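Sn-glycerol-3-phosphate ABC transporter substrate-binding protein UspB (Mycobacterium tuberculosis, PDB 4MFI) probably captures glycerophosphocholine, the ligand for which it is specific, as the substrate-binding subunit of an ABC transporter. Local coordinates at residues Ser44-Ser49 against Val97-Asp102; Ile57-Asp62 against Asn332-Ala337. All blocks are in the same frame, centred on the assembly; numbering follows the deposited sequence.

Contact 1 of 2, residues Ser44-Ser49 against Val97-Asp102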
loop_
_atom_site.group_PDB
_atom_site.type_symbol
_atom_site.label_atom_id
_atom_site.label_comp_id
_atom_site.label_asym_id
_atom_site.label_seq_id
_atom_site.Cartn_x
_atom_site.Cartn_y
_atom_site.Cartn_z
ATOM N N SER A 44 -1.773 5.767 14.508
ATOM C CA SER A 44 -3.100 6.246 14.144
ATOM C C SER A 44 -4.130 5.128 14.293
ATOM O O SER A 44 -5.305 5.311 13.976
ATOM C CB SER A 44 -3.102 6.758 12.706
ATOM O OG SER A 44 -2.591 5.767 11.832
ATOM N N HIS A 45 -3.681 3.977 14.786
ATOM C CA HIS A 45 -4.548 2.812 14.955
ATOM C C HIS A 45 -5.251 2.445 13.647
ATOM O O HIS A 45 -6.484 2.384 13.602
ATOM C CB HIS A 45 -5.604 3.060 16.044
ATOM C CG HIS A 45 -5.080 3.763 17.261
ATOM N ND1 HIS A 45 -3.997 3.305 17.981
ATOM C CD2 HIS A 45 -5.502 4.885 17.890
ATOM C CE1 HIS A 45 -3.770 4.120 18.997
ATOM N NE2 HIS A 45 -4.671 5.085 18.968
ATOM N N PRO A 46 -4.477 2.192 12.582
ATOM C CA PRO A 46 -5.096 1.969 11.269
ATOM C C PRO A 46 -6.018 0.754 11.276
ATOM O O PRO A 46 -5.719 -0.253 11.925
ATOM C CB PRO A 46 -3.894 1.732 10.350
ATOM C CG PRO A 46 -2.827 1.194 11.262
ATOM C CD PRO A 46 -3.023 1.948 12.556
ATOM N N GLY A 47 -7.139 0.852 10.572
ATOM C CA GLY A 47 -8.119 -0.218 10.590
ATOM C C GLY A 47 -8.779 -0.376 11.947
ATOM O O GLY A 47 -9.182 -1.482 12.314
ATOM N N GLN A 48 -8.878 0.728 12.689
ATOM C CA GLN A 48 -9.505 0.756 14.018
ATOM C C GLN A 48 -8.898 -0.288 14.943
ATOM O O GLN A 48 -9.616 -1.081 15.565
ATOM C CB GLN A 48 -11.013 0.542 13.917
ATOM C CG GLN A 48 -11.728 1.565 13.064
ATOM C CD GLN A 48 -13.228 1.504 13.259
ATOM O OE1 GLN A 48 -13.711 1.405 14.387
ATOM N NE2 GLN A 48 -13.972 1.549 12.160
ATOM N N SER A 49 -7.575 -0.260 15.046
ATOM C CA SER A 49 -6.821 -1.371 15.612
ATOM C C SER A 49 -6.276 -1.135 17.009
ATOM O O SER A 49 -5.380 -1.858 17.436
ATOM C CB SER A 49 -5.657 -1.722 14.685
ATOM O OG SER A 49 -4.834 -0.587 14.457
ATOM N N VAL A 97 8.830 5.000 18.688
ATOM C CA VAL A 97 8.369 4.200 17.554
ATOM C C VAL A 97 7.247 4.983 16.901
ATOM O O VAL A 97 6.302 5.395 17.578
ATOM C CB VAL A 97 7.850 2.816 18.012
ATOM C CG1 VAL A 97 7.278 2.035 16.832
ATOM C CG2 VAL A 97 8.964 2.026 18.691
ATOM N N VAL A 98 7.357 5.221 15.600
ATOM C CA VAL A 98 6.362 6.030 14.901
ATOM C C VAL A 98 5.878 5.358 13.618
ATOM O O VAL A 98 6.667 4.788 12.855
ATOM C CB VAL A 98 6.876 7.478 14.624
ATOM C CG1 VAL A 98 8.117 7.465 13.727
ATOM C CG2 VAL A 98 5.777 8.344 14.030
ATOM N N LEU A 99 4.567 5.412 13.397
ATOM C CA LEU A 99 3.941 4.814 12.224
ATOM C C LEU A 99 3.968 5.787 11.037
ATOM O O LEU A 99 3.317 6.836 11.066
ATOM C CB LEU A 99 2.500 4.436 12.562
ATOM C CG LEU A 99 1.692 3.692 11.499
ATOM C CD1 LEU A 99 2.339 2.343 11.205
ATOM C CD2 LEU A 99 0.257 3.497 11.959
ATOM N N LEU A 100 4.726 5.440 10.000
ATOM C CA LEU A 100 4.895 6.310 8.830
ATOM C C LEU A 100 4.451 5.592 7.561
ATOM O O LEU A 100 4.815 4.428 7.343
ATOM C CB LEU A 100 6.358 6.742 8.700
ATOM C CG LEU A 100 6.905 7.572 9.863
ATOM C CD1 LEU A 100 8.388 7.866 9.664
ATOM C CD2 LEU A 100 6.119 8.874 10.001
ATOM N N ASP A 101 3.672 6.275 6.722
ATOM C CA ASP A 101 3.148 5.613 5.524
ATOM C C ASP A 101 4.151 5.534 4.376
ATOM O O ASP A 101 5.317 5.936 4.513
ATOM C CB ASP A 101 1.762 6.142 5.082
ATOM C CG ASP A 101 1.809 7.471 4.328
ATOM O OD1 ASP A 101 2.885 7.973 3.960
ATOM O OD2 ASP A 101 0.719 8.013 4.059
ATOM N N ASP A 102 3.680 5.016 3.249
ATOM C CA ASP A 102 4.523 4.768 2.082
ATOM C C ASP A 102 5.152 6.013 1.457
ATOM O O ASP A 102 6.118 5.894 0.707
ATOM C CB ASP A 102 3.767 3.940 1.022
ATOM C CG ASP A 102 2.470 4.588 0.538
ATOM O OD1 ASP A 102 1.927 5.489 1.207
ATOM O OD2 ASP A 102 1.964 4.158 -0.526
#

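Contact 2 of 2, residues Ile57-Asp62 against Asn332-Ala337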
loop_
_atom_site.group_PDB
_atom_site.type_symbol
_atom_site.label_atom_id
_atom_site.label_comp_id
_atom_site.label_asym_id
_atom_site.label_seq_id
_atom_site.Cartn_x
_atom_site.Cartn_y
_atom_site.Cartn_z
ATOM N N ILE A 57 0.959 -4.947 22.781
ATOM C CA ILE A 57 1.749 -4.313 23.836
ATOM C C ILE A 57 1.781 -5.187 25.092
ATOM O O ILE A 57 2.824 -5.332 25.735
ATOM C CB ILE A 57 1.213 -2.897 24.159
ATOM C CG1 ILE A 57 1.596 -1.919 23.042
ATOM C CG2 ILE A 57 1.751 -2.396 25.498
ATOM C CD1 ILE A 57 0.895 -0.579 23.142
ATOM N N GLY A 58 0.639 -5.788 25.422
ATOM C CA GLY A 58 0.560 -6.681 26.564
ATOM C C GLY A 58 1.470 -7.881 26.380
ATOM O O GLY A 58 2.175 -8.288 27.311
ATOM N N ARG A 59 1.455 -8.451 25.177
ATOM C CA ARG A 59 2.329 -9.579 24.863
ATOM C C ARG A 59 3.796 -9.169 24.976
ATOM O O ARG A 59 4.623 -9.924 25.493
ATOM C CB ARG A 59 2.041 -10.121 23.458
ATOM C CG ARG A 59 0.634 -10.682 23.278
ATOM C CD ARG A 59 0.382 -11.099 21.831
ATOM N NE ARG A 59 -0.962 -11.649 21.668
ATOM C CZ ARG A 59 -1.371 -12.342 20.610
ATOM N NH1 ARG A 59 -0.540 -12.578 19.601
ATOM N NH2 ARG A 59 -2.609 -12.816 20.570
ATOM N N PHE A 60 4.111 -7.966 24.500
ATOM C CA PHE A 60 5.478 -7.463 24.563
ATOM C C PHE A 60 5.951 -7.322 26.004
ATOM O O PHE A 60 7.049 -7.768 26.360
ATOM C CB PHE A 60 5.588 -6.122 23.836
ATOM C CG PHE A 60 6.934 -5.479 23.958
ATOM C CD1 PHE A 60 8.000 -5.929 23.196
ATOM C CD2 PHE A 60 7.135 -4.424 24.839
ATOM C CE1 PHE A 60 9.244 -5.334 23.306
ATOM C CE2 PHE A 60 8.376 -3.819 24.951
ATOM C CZ PHE A 60 9.437 -4.279 24.185
ATOM N N GLN A 61 5.112 -6.712 26.833
ATOM C CA GLN A 61 5.461 -6.485 28.230
ATOM C C GLN A 61 5.594 -7.791 29.015
ATOM O O GLN A 61 6.351 -7.856 29.987
ATOM C CB GLN A 61 4.465 -5.524 28.879
ATOM C CG GLN A 61 4.555 -4.122 28.282
ATOM C CD GLN A 61 3.554 -3.140 28.857
ATOM O OE1 GLN A 61 3.691 -1.931 28.675
ATOM N NE2 GLN A 61 2.539 -3.651 29.545
ATOM N N ASP A 62 4.887 -8.834 28.583
ATOM C CA ASP A 62 5.066 -10.165 29.175
ATOM C C ASP A 62 6.446 -10.738 28.855
ATOM O O ASP A 62 7.079 -11.372 29.702
ATOM C CB ASP A 62 4.000 -11.144 28.672
ATOM C CG ASP A 62 2.636 -10.905 29.288
ATOM O OD1 ASP A 62 1.633 -11.347 28.687
ATOM O OD2 ASP A 62 2.562 -10.284 30.371
ATOM N N ASN A 332 6.561 -10.029 14.681
ATOM C CA ASN A 332 7.018 -11.414 14.599
ATOM C C ASN A 332 5.923 -12.285 13.949
ATOM O O ASN A 332 4.816 -11.792 13.701
ATOM C CB ASN A 332 7.571 -11.919 15.957
ATOM C CG ASN A 332 6.493 -12.346 16.957
ATOM O OD1 ASN A 332 5.323 -12.511 16.624
ATOM N ND2 ASN A 332 6.916 -12.563 18.203
ATOM N N PRO A 333 6.228 -13.550 13.615
ATOM C CA PRO A 333 5.227 -14.294 12.835
ATOM C C PRO A 333 3.869 -14.463 13.524
ATOM O O PRO A 333 2.832 -14.247 12.889
ATOM C CB PRO A 333 5.903 -15.647 12.612
ATOM C CG PRO A 333 7.355 -15.321 12.604
ATOM C CD PRO A 333 7.526 -14.244 13.636
ATOM N N THR A 334 3.881 -14.827 14.800
ATOM C CA THR A 334 2.661 -14.957 15.591
ATOM C C THR A 334 1.886 -13.642 15.639
ATOM O O THR A 334 0.662 -13.602 15.461
ATOM C CB THR A 334 3.014 -15.356 17.043
ATOM O OG1 THR A 334 3.595 -16.665 17.049
ATOM C CG2 THR A 334 1.787 -15.357 17.924
ATOM N N ASN A 335 2.608 -12.559 15.875
ATOM C CA ASN A 335 1.958 -11.288 16.138
ATOM C C ASN A 335 1.451 -10.589 14.888
ATOM O O ASN A 335 0.399 -9.948 14.920
ATOM C CB ASN A 335 2.874 -10.391 16.965
ATOM C CG ASN A 335 3.045 -10.905 18.370
ATOM O OD1 ASN A 335 2.159 -11.580 18.899
ATOM N ND2 ASN A 335 4.182 -10.604 18.985
ATOM N N THR A 336 2.178 -10.707 13.781
ATOM C CA THR A 336 1.665 -10.145 12.538
ATOM C C THR A 336 0.448 -10.941 12.048
ATOM O O THR A 336 -0.486 -10.372 11.489
ATOM C CB THR A 336 2.752 -10.019 11.435
ATOM O OG1 THR A 336 2.246 -9.208 10.366
ATOM C CG2 THR A 336 3.163 -11.381 10.885
ATOM N N ALA A 337 0.446 -12.250 12.287
ATOM C CA ALA A 337 -0.722 -13.067 11.969
ATOM C C ALA A 337 -1.929 -12.585 12.765
ATOM O O ALA A 337 -3.012 -12.387 12.206
ATOM C CB ALA A 337 -0.447 -14.537 12.251
#

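Contact 1 of 2, residues Ser44-Ser49 against Val97-Asp102
The puckered ring of Pro46 and the isopropyl end of Leu99 point at each other, and no aromatic or amide plane takes part between the two segments. Pro46 CD lies 3.7 Å from Leu99 CD2, and CG of the same ring stands 3.9 Å from that methyl. Ser44 joins in with its hydroxyl, whose OG comes to 3.6 Å from Leu99 CD2, a van der Waals approach rather than a bond. The backbone N of Ser44 is buried here with no hydrogen-bond partner. A single methyl therefore carries the contact. Leucine suits the place: with CG anti to the backbone N (chi1 -175°), its branch leaves the strand and bridges backbones whose nearest CA atoms, those of Ser44 and Leu99, are 7.4 Å apart. Tyr78 of helix 78-88 touches Ser44, Pro46 and Leu99, and Ala307 and Leu309 also pack on the leucine, so the leucine is buried.

Proline stiffens the loop, which is also tied internally. Ser49 OG donates to Pro46 O at 2.7 Å, tilted 33° from the carbonyl plane, and Ser49 N reaches His45 O at 3.2 Å, just before helix 50-63 begins.

The loop leaves the end of strand 39-43, which runs parallel to 97-101. A strand-to-helix loop packed on the adjoining parallel strand is characteristic of the alpha/beta lobes of periplasmic-type solute-binding proteins.

Contact 2 of 2, residues Ile57-Asp62 against Asn332-Ala337
A side-chain bridge between two helices is formed here, from Arg59 of helix 50-63 to Asn335 in the first turn of helix 333-343. Arg59 NH1 donates to Asn335 OD1 at 3.0 Å, with an N-H...O angle of 157°, and the oxygen sits at the edge of the guanidinium, close to its plane. The side-chain oxygen of Asn335 faces helix 50-63, but the amide plane is turned 48° from the guanidinium. The extended arginine chain (chi2 175°) spans the gap between the helices, since the nearest CA atoms, of Arg59 and Asn335, are 8.9 Å apart. It runs past Asn335 in the opposite direction, bringing Arg59 CD to 3.5 Å from Asn335 OD1. Thr334 adds a looser touch, its CG2 4.0 Å from Arg59 NH1.

The turn that carries Asn335 is anchored by Asn332, the N-cap: its OD1 accepts from Asn335 N at 2.8 Å, nearly in line with its own carbonyl bond. Asparagine suits this position because its short amide can fold back on a backbone N-H that has no preceding turn to bond to.

Both polar groups have further partners that fix their rotation. Arg59 NE forms a salt bridge with Glu55, one turn earlier on its helix, and the guanidinium makes a cation-pi contact with Tyr338; Asn335 ND2 bonds to Phe329 O. The Arg59 side chain also packs on Phe329, so helix 317-330 lies beside both partners. Ile57 and Phe60 pack on strand 69-73 and also meet Phe326 of helix 317-330.

In the fold
Helix 50-63 joins the two contacts: the loop of contact 1 ends at Ser49, directly before its first turn, and contact 2 uses its later turns. The contact centres are 16 Å apart and the nearest atoms about 8 Å, so they do not touch. Contact 1 is buried where the loop after strand 39-43 meets strand 97-101, its centre about 12 Å from the centre of the chain; the centre of contact 2 is about 23 Å from it, among helices of the same lobe. Helix 317-330 lies against a segment of each: its Phe326 meets Val97 and Phe60, which take no part in the contacts themselves. Ligands of this family generally bind between two lobes, near loops following strands, so contact 1 is probably nearer that cleft.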